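Hypothetical protein (PDB 2HJ1) is of unknown function but belongs to the RnfH family, whose members have a ubiquitin-like fold, and crystallises as a domain-swapped dimer. Local coordinates at residues I15-L27 / Q44-L56. Numbering follows the deposited sequence.
Sequences IEIAYAFPERYYL and QSGILSQFPEIDL. With SO4 (sulfate ion), chain F.
Phe51 lies between Gln50 CG on one face and the ring of Tyr19 on the other, with Tyr26 CD1 meeting its edge. Tyr19 approaches edge-to-face, centroids 4.9 Å apart and planes at 59°, while its own face carries Ile54 CD1, 3.7 Å from the ring centroid. This is one end of the core of a ubiquitin-like (beta-grasp) fold, where the hairpin of strands 12-19 and 26-33 meets the end of helix 38-45, the short helix 47-50 and the turn after it. Phe21 completes an aromatic cluster with Tyr19 and Phe51: Phe51 CE1 lies over its face, toward the rim, the rings oblique. The ring of Tyr26 receives Ile47 CG1 over its centre, 3.8 Å from the centroid, and Gln50 OE1 at its edge. With CG1 anti to the backbone N (chi1 -167°), the slim apolar chain of Ile47 also brings CD1 to Tyr19 CB, 3.7 Å away. Tyr19 OH accepts a weak hydrogen bond from Arg84 NH2 of the second subunit, a strand of which extends the sheet beside residues 16-19. Beside Phe21 and Phe51, a sulfate, probably from the crystallisation liquor, accepts a nearly straight bond from Gln50 NE2 to O2 (3.0 Å, 173°). Serine suits position 45: Ser45 OG donates to Ile42 O and accepts from Ile47 N, an ST turn; a water bonds Tyr26 OH and donates to Ser45 O, 2.7 Å from its oxygen.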
ATOM      1  N   ILE B  15       7.803  -8.894  -5.086  1.00 38.52           N
ATOM      2  CA  ILE B  15       7.354  -8.148  -3.904  1.00 37.90           C
ATOM      3  C   ILE B  15       8.464  -7.242  -3.450  1.00 37.46           C
ATOM      4  O   ILE B  15       9.617  -7.482  -3.800  1.00 38.57           O
ATOM      5  CB  ILE B  15       6.858  -9.117  -2.756  1.00 37.43           C
ATOM      6  CG1 ILE B  15       7.926 -10.076  -2.226  1.00 37.15           C
ATOM      7  CG2 ILE B  15       5.698  -9.972  -3.264  1.00 37.87           C
ATOM      8  CD1 ILE B  15       8.850  -9.523  -1.107  1.00 38.12           C
ATOM      9  N   GLU B  16       8.139  -6.231  -2.655  1.00 35.50           N
ATOM     10  CA  GLU B  16       9.132  -5.360  -2.055  1.00 36.11           C
ATOM     11  C   GLU B  16       9.084  -5.369  -0.548  1.00 33.63           C
ATOM     12  O   GLU B  16       8.032  -5.606   0.049  1.00 33.56           O
ATOM     13  CB  GLU B  16       8.993  -3.918  -2.564  1.00 35.29           C
ATOM     14  CG  GLU B  16       9.209  -3.770  -4.071  1.00 40.67           C
ATOM     15  CD  GLU B  16       8.962  -2.334  -4.533  1.00 42.68           C
ATOM     16  OE1 GLU B  16       7.871  -1.799  -4.262  1.00 50.09           O
ATOM     17  OE2 GLU B  16       9.884  -1.723  -5.126  1.00 52.61           O
ATOM     18  N   ILE B  17      10.222  -5.087   0.077  1.00 33.91           N
ATOM     19  CA  ILE B  17      10.269  -4.852   1.521  1.00 33.35           C
ATOM     20  C   ILE B  17      10.962  -3.539   1.774  1.00 33.26           C
ATOM     21  O   ILE B  17      12.021  -3.281   1.175  1.00 32.58           O
ATOM     22  CB  ILE B  17      11.013  -6.013   2.252  1.00 34.58           C
ATOM     23  CG1 ILE B  17      10.245  -7.304   2.012  1.00 35.41           C
ATOM     24  CG2 ILE B  17      11.079  -5.771   3.770  1.00 33.08           C
ATOM     25  CD1 ILE B  17      11.051  -8.542   2.472  1.00 37.75           C
ATOM     26  N   ALA B  18      10.375  -2.712   2.650  1.00 32.32           N
ATOM     27  CA  ALA B  18      10.902  -1.375   2.951  1.00 33.39           C
ATOM     28  C   ALA B  18      11.028  -1.212   4.455  1.00 34.20           C
ATOM     29  O   ALA B  18      10.170  -1.668   5.203  1.00 34.45           O
ATOM     30  CB  ALA B  18       9.959  -0.260   2.402  1.00 31.51           C
ATOM     31  N   TYR B  19      12.076  -0.531   4.868  1.00 36.19           N
ATOM     32  CA  TYR B  19      12.299  -0.259   6.264  1.00 38.73           C
ATOM     33  C   TYR B  19      13.202   0.950   6.312  1.00 40.16           C
ATOM     34  O   TYR B  19      14.267   0.952   5.698  1.00 40.86           O
ATOM     35  CB  TYR B  19      12.996  -1.457   6.940  1.00 38.38           C
ATOM     36  CG  TYR B  19      13.325  -1.256   8.415  1.00 37.98           C
ATOM     37  CD1 TYR B  19      12.316  -1.162   9.397  1.00 38.85           C
ATOM     38  CD2 TYR B  19      14.634  -1.196   8.821  1.00 37.91           C
ATOM     39  CE1 TYR B  19      12.644  -0.971  10.775  1.00 39.82           C
ATOM     40  CE2 TYR B  19      14.965  -1.038  10.188  1.00 41.97           C
ATOM     41  CZ  TYR B  19      13.981  -0.922  11.132  1.00 40.31           C
ATOM     42  OH  TYR B  19      14.385  -0.784  12.441  1.00 44.30           O
ATOM     43  N   ALA B  20      12.846   1.958   7.088  1.00 42.59           N
ATOM     44  CA  ALA B  20      13.585   3.228   6.950  1.00 47.22           C
ATOM     45  C   ALA B  20      14.604   3.425   8.044  1.00 50.60           C
ATOM     46  O   ALA B  20      14.319   4.005   9.068  1.00 52.49           O
ATOM     47  CB  ALA B  20      12.667   4.397   6.890  1.00 45.85           C
ATOM     48  N   PHE B  21      15.803   2.917   7.806  1.00 54.69           N
ATOM     49  CA  PHE B  21      16.897   3.093   8.711  1.00 57.38           C
ATOM     50  C   PHE B  21      17.343   4.513   8.416  1.00 58.81           C
ATOM     51  O   PHE B  21      17.891   4.783   7.319  1.00 57.08           O
ATOM     52  CB  PHE B  21      17.973   2.065   8.398  1.00 58.23           C
ATOM     53  CG  PHE B  21      19.158   2.105   9.316  1.00 60.92           C
ATOM     54  CD1 PHE B  21      20.429   2.369   8.810  1.00 61.96           C
ATOM     55  CD2 PHE B  21      19.017   1.810  10.693  1.00 63.82           C
ATOM     56  CE1 PHE B  21      21.543   2.360   9.655  1.00 62.07           C
ATOM     57  CE2 PHE B  21      20.130   1.800  11.535  1.00 63.60           C
ATOM     58  CZ  PHE B  21      21.390   2.086  11.005  1.00 62.07           C
ATOM     59  N   PRO B  22      17.072   5.436   9.386  1.00 60.02           N
ATOM     60  CA  PRO B  22      17.168   6.872   9.073  1.00 60.01           C
ATOM     61  C   PRO B  22      18.646   7.197   8.745  1.00 59.38           C
ATOM     62  O   PRO B  22      19.599   6.746   9.432  1.00 61.49           O
ATOM     63  CB  PRO B  22      16.610   7.572  10.330  1.00 60.32           C
ATOM     64  CG  PRO B  22      16.870   6.559  11.469  1.00 60.49           C
ATOM     65  CD  PRO B  22      16.731   5.179  10.809  1.00 59.67           C
ATOM     66  N   GLU B  23      18.808   7.906   7.649  1.00 56.68           N
ATOM     67  CA  GLU B  23      20.052   7.945   6.862  1.00 56.06           C
ATOM     68  C   GLU B  23      20.726   6.701   6.170  1.00 53.91           C
ATOM     69  O   GLU B  23      21.843   6.820   5.688  1.00 55.02           O
ATOM     70  CB  GLU B  23      21.077   8.903   7.476  1.00 57.43           C
ATOM     71  CG  GLU B  23      20.587  10.370   7.511  1.00 58.70           C
ATOM     72  CD  GLU B  23      21.717  11.324   7.822  1.00 63.92           C
ATOM     73  OE1 GLU B  23      22.873  10.814   7.914  1.00 64.30           O
ATOM     74  OE2 GLU B  23      21.449  12.555   7.949  1.00 65.31           O
ATOM     75  N   ARG B  24      20.050   5.557   6.097  0.50 52.05           N
ATOM     76  CA  ARG B  24      20.280   4.621   4.953  0.50 50.13           C
ATOM     77  C   ARG B  24      19.189   3.559   4.824  0.50 48.33           C
ATOM     78  O   ARG B  24      19.265   2.459   5.385  0.50 48.85           O
ATOM     79  CB  ARG B  24      21.697   4.017   4.883  0.50 50.30           C
ATOM     80  CG  ARG B  24      21.984   3.222   3.592  0.50 51.06           C
ATOM     81  CD  ARG B  24      21.593   3.970   2.325  0.50 48.63           C
ATOM     82  NE  ARG B  24      20.321   3.508   1.749  0.50 47.73           N
ATOM     83  CZ  ARG B  24      20.202   2.724   0.679  0.50 44.24           C
ATOM     84  NH1 ARG B  24      19.001   2.368   0.271  0.50 45.35           N
ATOM     85  NH2 ARG B  24      21.265   2.266   0.033  0.50 44.62           N
ATOM     86  N   TYR B  25      18.186   3.938   4.049  1.00 46.01           N
ATOM     87  CA  TYR B  25      16.952   3.205   3.858  1.00 41.55           C
ATOM     88  C   TYR B  25      17.216   1.760   3.334  1.00 38.79           C
ATOM     89  O   TYR B  25      18.086   1.534   2.501  1.00 38.08           O
ATOM     90  CB  TYR B  25      16.165   3.970   2.801  1.00 38.02           C
ATOM     91  CG  TYR B  25      15.777   5.400   3.170  1.00 37.36           C
ATOM     92  CD1 TYR B  25      15.655   5.799   4.528  1.00 36.48           C
ATOM     93  CD2 TYR B  25      15.428   6.331   2.174  1.00 35.39           C
ATOM     94  CE1 TYR B  25      15.251   7.109   4.866  1.00 33.96           C
ATOM     95  CE2 TYR B  25      15.016   7.644   2.504  1.00 35.68           C
ATOM     96  CZ  TYR B  25      14.945   8.020   3.850  1.00 36.81           C
ATOM     97  OH  TYR B  25      14.521   9.295   4.184  1.00 37.68           O
ATOM     98  N   TYR B  26      16.395   0.829   3.761  1.00 37.27           N
ATOM     99  CA  TYR B  26      16.318  -0.496   3.149  1.00 35.99           C
ATOM    100  C   TYR B  26      15.117  -0.550   2.253  1.00 36.13           C
ATOM    101  O   TYR B  26      13.995  -0.374   2.730  1.00 34.57           O
ATOM    102  CB  TYR B  26      16.168  -1.540   4.263  1.00 34.21           C
ATOM    103  CG  TYR B  26      16.083  -2.983   3.788  1.00 33.80           C
ATOM    104  CD1 TYR B  26      17.196  -3.831   3.882  1.00 31.31           C
ATOM    105  CD2 TYR B  26      14.881  -3.499   3.277  1.00 32.80           C
ATOM    106  CE1 TYR B  26      17.102  -5.196   3.506  1.00 31.34           C
ATOM    107  CE2 TYR B  26      14.795  -4.828   2.849  1.00 32.26           C
ATOM    108  CZ  TYR B  26      15.903  -5.656   2.962  1.00 32.51           C
ATOM    109  OH  TYR B  26      15.779  -6.966   2.600  1.00 32.13           O
ATOM    110  N   LEU B  27      15.341  -0.829   0.966  1.00 35.76           N
ATOM    111  CA  LEU B  27      14.298  -0.912  -0.030  1.00 37.50           C
ATOM    112  C   LEU B  27      14.714  -1.964  -1.061  1.00 36.80           C
ATOM    113  O   LEU B  27      15.552  -1.694  -1.896  1.00 37.86           O
ATOM    114  CB  LEU B  27      14.138   0.464  -0.698  1.00 37.32           C
ATOM    115  CG  LEU B  27      13.518   1.763  -0.099  1.00 42.10           C
ATOM    116  CD1 LEU B  27      12.716   1.677   1.172  1.00 42.15           C
ATOM    117  CD2 LEU B  27      14.413   3.032  -0.047  1.00 41.83           C
ATOM    118  N   GLN B  44      12.859 -14.671   5.457  1.00 37.81           N
ATOM    119  CA  GLN B  44      13.828 -15.183   4.439  1.00 39.55           C
ATOM    120  C   GLN B  44      14.694 -14.121   3.704  1.00 39.31           C
ATOM    121  O   GLN B  44      15.687 -14.458   3.020  1.00 39.52           O
ATOM    122  CB  GLN B  44      13.088 -16.043   3.389  1.00 40.75           C
ATOM    123  CG  GLN B  44      12.532 -17.361   3.963  1.00 45.24           C
ATOM    124  CD  GLN B  44      13.617 -18.239   4.613  1.00 54.82           C
ATOM    125  OE1 GLN B  44      13.500 -18.619   5.791  1.00 60.83           O
ATOM    126  NE2 GLN B  44      14.686 -18.549   3.858  1.00 57.54           N
ATOM    127  N   SER B  45      14.334 -12.846   3.842  1.00 37.42           N
ATOM    128  CA  SER B  45      15.093 -11.754   3.167  1.00 35.74           C
ATOM    129  C   SER B  45      16.470 -11.465   3.742  1.00 35.51           C
ATOM    130  O   SER B  45      17.386 -11.029   3.029  1.00 35.90           O
ATOM    131  CB  SER B  45      14.229 -10.455   3.137  1.00 34.28           C
ATOM    132  OG  SER B  45      14.113  -9.912   4.440  1.00 32.35           O
ATOM    133  N   GLY B  46      16.622 -11.646   5.049  1.00 35.41           N
ATOM    134  CA  GLY B  46      17.861 -11.254   5.727  1.00 34.85           C
ATOM    135  C   GLY B  46      17.748  -9.919   6.439  1.00 34.16           C
ATOM    136  O   GLY B  46      18.656  -9.495   7.178  1.00 34.66           O
ATOM    137  N   ILE B  47      16.634  -9.234   6.239  1.00 34.51           N
ATOM    138  CA  ILE B  47      16.458  -7.901   6.860  1.00 34.08           C
ATOM    139  C   ILE B  47      16.584  -7.993   8.400  1.00 35.63           C
ATOM    140  O   ILE B  47      17.109  -7.075   9.041  1.00 36.16           O
ATOM    141  CB  ILE B  47      15.133  -7.210   6.444  1.00 32.80           C
ATOM    142  CG1 ILE B  47      15.139  -5.726   6.846  1.00 32.98           C
ATOM    143  CG2 ILE B  47      13.867  -7.882   7.062  1.00 31.46           C
ATOM    144  CD1 ILE B  47      13.867  -5.035   6.560  1.00 31.11           C
ATOM    145  N   LEU B  48      16.137  -9.112   8.984  1.00 35.19           N
ATOM    146  CA  LEU B  48      16.194  -9.240  10.439  1.00 37.18           C
ATOM    147  C   LEU B  48      17.615  -9.414  10.938  1.00 37.30           C
ATOM    148  O   LEU B  48      17.890  -9.024  12.045  1.00 37.85           O
ATOM    149  CB  LEU B  48      15.297 -10.358  10.973  1.00 36.21           C
ATOM    150  CG  LEU B  48      13.852 -10.299  10.526  1.00 36.95           C
ATOM    151  CD1 LEU B  48      13.139 -11.576  10.998  1.00 40.50           C
ATOM    152  CD2 LEU B  48      13.148  -9.042  10.994  1.00 34.57           C
ATOM    153  N   SER B  49      18.510  -9.973  10.120  1.00 38.40           N
ATOM    154  CA  SER B  49      19.960  -9.991  10.461  1.00 39.94           C
ATOM    155  C   SER B  49      20.629  -8.617  10.347  1.00 39.95           C
ATOM    156  O   SER B  49      21.452  -8.243  11.193  1.00 40.51           O
ATOM    157  CB  SER B  49      20.711 -11.020   9.606  1.00 40.81           C
ATOM    158  OG  SER B  49      20.052 -12.282   9.732  1.00 45.91           O
ATOM    159  N   GLN B  50      20.268  -7.849   9.318  1.00 38.98           N
ATOM    160  CA  GLN B  50      20.827  -6.528   9.145  1.00 38.61           C
ATOM    161  C   GLN B  50      20.307  -5.571  10.230  1.00 39.32           C
ATOM    162  O   GLN B  50      21.037  -4.700  10.694  1.00 40.44           O
ATOM    163  CB  GLN B  50      20.486  -5.999   7.745  1.00 38.05           C
ATOM    164  CG  GLN B  50      21.137  -4.638   7.431  1.00 37.18           C
ATOM    165  CD  GLN B  50      20.880  -4.198   6.013  1.00 37.22           C
ATOM    166  OE1 GLN B  50      20.271  -4.932   5.222  1.00 36.65           O
ATOM    167  NE2 GLN B  50      21.319  -2.991   5.680  1.00 32.93           N
ATOM    168  N   PHE B  51      19.041  -5.689  10.606  1.00 39.33           N
ATOM    169  CA  PHE B  51      18.495  -4.805  11.639  1.00 40.08           C
ATOM    170  C   PHE B  51      17.912  -5.624  12.779  1.00 41.03           C
ATOM    171  O   PHE B  51      16.715  -5.853  12.808  1.00 40.22           O
ATOM    172  CB  PHE B  51      17.416  -3.917  11.044  1.00 39.79           C
ATOM    173  CG  PHE B  51      17.883  -3.103   9.858  1.00 38.72           C
ATOM    174  CD1 PHE B  51      18.597  -1.929  10.044  1.00 43.16           C
ATOM    175  CD2 PHE B  51      17.598  -3.508   8.568  1.00 35.80           C
ATOM    176  CE1 PHE B  51      19.033  -1.173   8.939  1.00 42.46           C
ATOM    177  CE2 PHE B  51      18.007  -2.761   7.492  1.00 35.81           C
ATOM    178  CZ  PHE B  51      18.715  -1.593   7.676  1.00 38.60           C
ATOM    179  N   PRO B  52      18.764  -6.062  13.729  1.00 42.41           N
ATOM    180  CA  PRO B  52      18.254  -6.937  14.785  1.00 42.34           C
ATOM    181  C   PRO B  52      17.299  -6.245  15.782  1.00 42.06           C
ATOM    182  O   PRO B  52      16.626  -6.937  16.569  1.00 41.22           O
ATOM    183  CB  PRO B  52      19.520  -7.468  15.444  1.00 42.59           C
ATOM    184  CG  PRO B  52      20.536  -6.412  15.247  1.00 44.05           C
ATOM    185  CD  PRO B  52      20.205  -5.756  13.906  1.00 42.94           C
ATOM    186  N   GLU B  53      17.192  -4.912  15.715  1.00 40.67           N
ATOM    187  CA  GLU B  53      16.174  -4.188  16.467  1.00 41.15           C
ATOM    188  C   GLU B  53      14.741  -4.395  15.960  1.00 39.70           C
ATOM    189  O   GLU B  53      13.815  -4.076  16.667  1.00 40.17           O
ATOM    190  CB  GLU B  53      16.466  -2.689  16.481  1.00 42.65           C
ATOM    191  CG  GLU B  53      16.412  -2.087  15.041  1.00 46.45           C
ATOM    192  CD  GLU B  53      17.791  -1.976  14.368  1.00 50.87           C
ATOM    193  OE1 GLU B  53      18.104  -0.869  13.892  1.00 58.12           O
ATOM    194  OE2 GLU B  53      18.577  -2.935  14.327  1.00 49.37           O
ATOM    195  N   ILE B  54      14.538  -4.945  14.767  1.00 38.23           N
ATOM    196  CA  ILE B  54      13.165  -5.209  14.295  1.00 36.10           C
ATOM    197  C   ILE B  54      12.572  -6.376  15.129  1.00 38.19           C
ATOM    198  O   ILE B  54      13.205  -7.426  15.252  1.00 37.27           O
ATOM    199  CB  ILE B  54      13.112  -5.580  12.799  1.00 35.72           C
ATOM    200  CG1 ILE B  54      13.473  -4.369  11.900  1.00 33.68           C
ATOM    201  CG2 ILE B  54      11.719  -6.144  12.396  1.00 31.40           C
ATOM    202  CD1 ILE B  54      13.632  -4.779  10.390  1.00 35.04           C
ATOM    203  N   ASP B  55      11.377  -6.180  15.691  1.00 38.40           N
ATOM    204  CA  ASP B  55      10.669  -7.250  16.457  1.00 38.57           C
ATOM    205  C   ASP B  55       9.362  -7.480  15.752  1.00 37.48           C
ATOM    206  O   ASP B  55       8.442  -6.660  15.865  1.00 36.74           O
ATOM    207  CB  ASP B  55      10.445  -6.778  17.893  1.00 39.39           C
ATOM    208  CG  ASP B  55       9.765  -7.823  18.796  1.00 41.56           C
ATOM    209  OD1 ASP B  55       9.187  -8.811  18.297  1.00 46.09           O
ATOM    210  OD2 ASP B  55       9.812  -7.637  20.034  1.00 44.11           O
ATOM    211  N   LEU B  56       9.272  -8.582  15.009  1.00 37.70           N
ATOM    212  CA  LEU B  56       8.036  -8.925  14.290  1.00 39.34           C
ATOM    213  C   LEU B  56       6.825  -9.192  15.175  1.00 40.41           C
ATOM    214  O   LEU B  56       5.692  -9.140  14.690  1.00 40.44           O
ATOM    215  CB  LEU B  56       8.240 -10.145  13.365  1.00 40.81           C
ATOM    216  CG  LEU B  56       9.196  -9.930  12.185  1.00 40.95           C
ATOM    217  CD1 LEU B  56       9.200 -11.159  11.314  1.00 40.07           C
ATOM    218  CD2 LEU B  56       8.802  -8.644  11.339  1.00 41.41           C
TER
HETATM  219  S   SO4 F 204      23.600  -0.403   7.361  0.70 68.12           S
HETATM  220  O1  SO4 F 204      23.706  -0.527   5.915  0.70 67.83           O
HETATM  221  O2  SO4 F 204      22.777  -1.502   7.874  0.70 62.61           O
HETATM  222  O3  SO4 F 204      24.934  -0.479   7.976  0.70 67.18           O
HETATM  223  O4  SO4 F 204      23.067   0.933   7.613  0.70 66.78           O
HETATM  224  O   HOH W   1      17.984  -8.376   2.798  1.00 40.42           O